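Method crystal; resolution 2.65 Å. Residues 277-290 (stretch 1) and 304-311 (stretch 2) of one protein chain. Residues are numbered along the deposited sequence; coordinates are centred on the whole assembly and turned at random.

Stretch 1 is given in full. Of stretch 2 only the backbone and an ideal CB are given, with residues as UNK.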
# COMPACT_ATOMS: atom_id res chain seq x y z
N VAL A 277 -0.80 8.90 -6.85
CA VAL A 277 0.18 9.78 -7.46
C VAL A 277 1.57 9.28 -7.09
O VAL A 277 1.94 9.29 -5.91
CB VAL A 277 0.01 11.25 -7.01
CG1 VAL A 277 1.00 12.14 -7.73
CG2 VAL A 277 -1.39 11.73 -7.29
N PHE A 278 2.33 8.85 -8.09
CA PHE A 278 3.78 8.72 -7.95
C PHE A 278 4.38 10.06 -8.36
O PHE A 278 4.31 10.45 -9.52
CB PHE A 278 4.32 7.60 -8.81
CG PHE A 278 4.05 6.25 -8.26
CD1 PHE A 278 2.82 5.65 -8.45
CD2 PHE A 278 5.02 5.57 -7.55
CE1 PHE A 278 2.57 4.40 -7.94
CE2 PHE A 278 4.77 4.32 -7.04
CZ PHE A 278 3.54 3.73 -7.25
N ASN A 279 4.99 10.75 -7.40
CA ASN A 279 5.30 12.16 -7.62
C ASN A 279 6.53 12.37 -8.49
O ASN A 279 6.62 13.38 -9.19
CB ASN A 279 5.48 12.85 -6.29
CG ASN A 279 4.83 14.19 -6.27
OD1 ASN A 279 3.60 14.28 -6.28
ND2 ASN A 279 5.63 15.25 -6.25
N GLY A 280 7.49 11.45 -8.44
CA GLY A 280 8.68 11.61 -9.26
C GLY A 280 9.95 11.06 -8.66
O GLY A 280 10.31 11.36 -7.52
N ALA A 281 10.67 10.27 -9.45
CA ALA A 281 11.90 9.66 -9.02
C ALA A 281 13.08 10.15 -9.85
O ALA A 281 12.93 10.40 -11.05
CB ALA A 281 11.82 8.13 -9.13
N PRO A 282 14.24 10.35 -9.23
CA PRO A 282 15.47 10.57 -9.99
C PRO A 282 15.80 9.35 -10.84
O PRO A 282 15.58 8.21 -10.42
CB PRO A 282 16.53 10.78 -8.91
CG PRO A 282 15.77 11.21 -7.72
CD PRO A 282 14.45 10.52 -7.78
N ASN A 283 16.37 9.60 -12.03
CA ASN A 283 16.78 8.49 -12.89
C ASN A 283 17.82 7.61 -12.22
O ASN A 283 18.05 6.48 -12.66
CB ASN A 283 17.33 9.04 -14.21
CG ASN A 283 18.75 9.58 -14.09
OD1 ASN A 283 19.06 10.34 -13.17
ND2 ASN A 283 19.60 9.20 -15.04
N THR A 284 18.44 8.11 -11.15
CA THR A 284 19.43 7.39 -10.39
C THR A 284 18.82 6.57 -9.26
O THR A 284 19.51 5.72 -8.68
CB THR A 284 20.45 8.41 -9.84
OG1 THR A 284 21.68 7.74 -9.56
CG2 THR A 284 19.91 9.10 -8.59
N ASN A 285 17.54 6.79 -8.94
CA ASN A 285 16.82 5.99 -7.95
C ASN A 285 15.35 5.89 -8.37
O ASN A 285 14.47 6.52 -7.77
CB ASN A 285 16.96 6.62 -6.56
CG ASN A 285 16.56 5.67 -5.43
OD1 ASN A 285 16.67 4.43 -5.56
ND2 ASN A 285 16.11 6.24 -4.31
N PRO A 286 15.06 5.11 -9.40
CA PRO A 286 13.69 5.10 -9.94
C PRO A 286 12.73 4.23 -9.13
O PRO A 286 13.13 3.35 -8.36
CB PRO A 286 13.88 4.53 -11.36
CG PRO A 286 15.10 3.67 -11.25
CD PRO A 286 15.99 4.31 -10.21
N ASN A 287 11.44 4.51 -9.32
CA ASN A 287 10.37 3.71 -8.75
C ASN A 287 10.13 2.47 -9.60
O ASN A 287 10.47 2.43 -10.79
CB ASN A 287 9.05 4.50 -8.68
CG ASN A 287 9.18 5.80 -7.90
OD1 ASN A 287 9.92 5.90 -6.91
ND2 ASN A 287 8.43 6.80 -8.34
N THR A 288 9.54 1.45 -8.98
CA THR A 288 8.93 0.36 -9.73
C THR A 288 7.59 0.02 -9.10
O THR A 288 7.45 0.08 -7.88
CB THR A 288 9.82 -0.91 -9.79
OG1 THR A 288 10.12 -1.37 -8.48
CG2 THR A 288 11.12 -0.64 -10.51
N LEU A 289 6.62 -0.32 -9.94
CA LEU A 289 5.34 -0.86 -9.50
C LEU A 289 5.03 -2.10 -10.34
O LEU A 289 5.06 -2.03 -11.57
CB LEU A 289 4.21 0.17 -9.65
CG LEU A 289 2.79 -0.41 -9.59
CD1 LEU A 289 2.43 -0.83 -8.18
CD2 LEU A 289 1.80 0.60 -10.12
N ASN A 290 4.78 -3.23 -9.68
CA ASN A 290 4.29 -4.45 -10.33
C ASN A 290 3.00 -4.83 -9.62
O ASN A 290 3.04 -5.27 -8.47
CB ASN A 290 5.27 -5.61 -10.25
CG ASN A 290 6.54 -5.36 -11.01
OD1 ASN A 290 7.41 -4.60 -10.56
ND2 ASN A 290 6.67 -6.00 -12.17
N UNK A 304 4.29 9.79 -12.60
CA UNK A 304 5.48 10.55 -12.94
C UNK A 304 6.68 9.64 -12.90
O UNK A 304 6.64 8.55 -12.34
CB UNK A 304 5.67 11.74 -11.99
N UNK A 305 7.76 10.11 -13.49
CA UNK A 305 8.70 9.23 -14.14
C UNK A 305 10.04 9.08 -13.45
O UNK A 305 10.29 9.62 -12.36
CB UNK A 305 8.93 9.72 -15.57
N UNK A 306 10.94 8.45 -14.20
CA UNK A 306 11.97 7.53 -13.76
C UNK A 306 11.30 6.47 -12.92
O UNK A 306 11.26 6.53 -11.68
CB UNK A 306 13.08 8.24 -12.98
N UNK A 307 10.72 5.51 -13.62
CA UNK A 307 9.98 4.43 -13.02
C UNK A 307 9.49 3.47 -14.08
O UNK A 307 9.25 3.86 -15.22
CB UNK A 307 8.81 4.97 -12.20
N UNK A 308 9.36 2.20 -13.71
CA UNK A 308 8.76 1.19 -14.57
C UNK A 308 7.52 0.68 -13.84
O UNK A 308 7.63 -0.01 -12.83
CB UNK A 308 9.74 0.06 -14.89
N UNK A 309 6.36 1.03 -14.37
CA UNK A 309 5.08 0.73 -13.74
C UNK A 309 4.35 -0.31 -14.58
O UNK A 309 4.01 -0.05 -15.74
CB UNK A 309 4.23 1.99 -13.58
N UNK A 310 4.08 -1.46 -13.99
CA UNK A 310 3.35 -2.54 -14.65
C UNK A 310 2.05 -2.82 -13.91
O UNK A 310 2.05 -3.01 -12.69
CB UNK A 310 4.20 -3.81 -14.73
N UNK A 311 0.95 -2.86 -14.63
CA UNK A 311 -0.28 -3.45 -14.13
C UNK A 311 -0.77 -4.48 -15.14
O UNK A 311 -0.62 -4.30 -16.35
CB UNK A 311 -1.34 -2.38 -13.87

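At position 304 the CA-to-CB bond points toward stretch 1, and the ideal CB lies only 3.1 Å from Phe 278 O and 3.4 Å from Asn 279 O. With carbonyl oxygens so near, a short polar side chain carrying a donor would suit, though a small apolar one could also be accommodated. The backbone is already engaged, since N of 304 donates to Phe 278 O over 3.1 Å. The deposited residue is Asn 304; its ND2 adds a weak hydrogen bond to the same oxygen, Phe 278 O, at 3.3 Å.

Position 305 turns its CB direction away from stretch 1, and an ideal CB would meet nothing there within 5.5 Å. The visible contact is through the backbone: Ala 281 N donates to O of 305 over 3.0 Å. Stretch 1 therefore sets little restriction, and many residues would fit; the deposited one is Gly 305.

Position 306 has a positive phi (52°), which favours glycine, asparagine or aspartate, and its ideal CB points toward stretch 1, 2.9 Å from Ala 281 O, which is a clash. Glycine would relieve both strains. Beyond that crowded start, however, the turn from Pro 282 to Asn 285 offers a surface on which a flat side chain could lie. The deposited residue is Tyr 306, whose CB remains tight against Ala 281 O at 3.0 Å. Its ring receives Asn 283 CB over one face, 3.2 Å from the ring centroid and almost on the ring normal. Its backbone O accepts from Asn 287 N at 3.1 Å, starting the parallel pairing.

At 307, phi near 180° and a CA only 3.0 Å from Asn 287 O favour a small residue; an ideal CB would sit 3.3 Å from that same oxygen. Gly 307 is deposited, and its CA makes a CA-H...O contact with Asn 287 O.

Position 308 shares a sheet face with Thr 288 and Asn 290. Its ideal CB is 4.6 Å from Thr 288 CG2, leaving room for polar, branched or aromatic side chains. The residue is Tyr 308. Its N donates to Asn 287 O and its O accepts from Leu 289 N, each pair 3.1 Å apart, while a water donates to both Tyr 308 O and Asn 290 OD1.

Position 309 is on the face of Asn 287 and Leu 289, with the Phe 278 ring nearby. A long apolar or aromatic side chain would suit, and a polar tip could meet Asn 287 ND2. Tyr 309 does both: its edge points toward the Phe 278 face, with CE1 3.6 Å from Phe 278 CG; CD1 lies 3.7 Å from Leu 289 CB; and OH accepts from Asn 287 ND2 at 3.1 Å.

Position 310 returns to the face of Asn 290, where a long polar chain could pass its amide. In Lys 310, CD lies 3.4 Å from Asn 290 ND2, and N donates to Leu 289 O at 2.7 Å.

Position 311 points sideways, beyond reach of stretch 1, and leaves the choice open; it is Ala 311.

Stretch 2 (304-311) NGYGYYKA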
# COMPACT_ATOMS: atom_id res chain seq x y z
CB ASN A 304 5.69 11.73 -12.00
CG ASN A 304 4.78 12.87 -12.31
OD1 ASN A 304 4.99 13.58 -13.30
ND2 ASN A 304 3.74 13.05 -11.50
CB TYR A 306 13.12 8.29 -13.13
CG TYR A 306 13.81 9.03 -14.25
CD1 TYR A 306 14.08 8.38 -15.45
CD2 TYR A 306 14.09 10.39 -14.16
CE1 TYR A 306 14.68 9.05 -16.51
CE2 TYR A 306 14.69 11.07 -15.22
CZ TYR A 306 14.98 10.39 -16.39
OH TYR A 306 15.56 11.06 -17.44
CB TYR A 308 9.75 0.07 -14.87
CG TYR A 308 10.86 0.54 -15.77
CD1 TYR A 308 11.95 1.26 -15.25
CD2 TYR A 308 10.81 0.31 -17.14
CE1 TYR A 308 12.97 1.71 -16.08
CE2 TYR A 308 11.82 0.75 -17.99
CZ TYR A 308 12.90 1.46 -17.45
OH TYR A 308 13.90 1.90 -18.29
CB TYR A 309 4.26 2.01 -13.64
CG TYR A 309 4.97 3.13 -12.93
CD1 TYR A 309 4.90 3.26 -11.54
CD2 TYR A 309 5.69 4.08 -13.64
CE1 TYR A 309 5.54 4.30 -10.89
CE2 TYR A 309 6.34 5.13 -12.98
CZ TYR A 309 6.26 5.23 -11.61
OH TYR A 309 6.90 6.27 -10.94
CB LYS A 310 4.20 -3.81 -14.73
CG LYS A 310 5.55 -3.60 -15.43
CD LYS A 310 6.39 -4.87 -15.39
CE LYS A 310 7.88 -4.60 -15.56
NZ LYS A 310 8.37 -4.76 -16.96
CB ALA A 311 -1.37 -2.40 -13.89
O HOH W 1 8.48 -3.06 -12.89
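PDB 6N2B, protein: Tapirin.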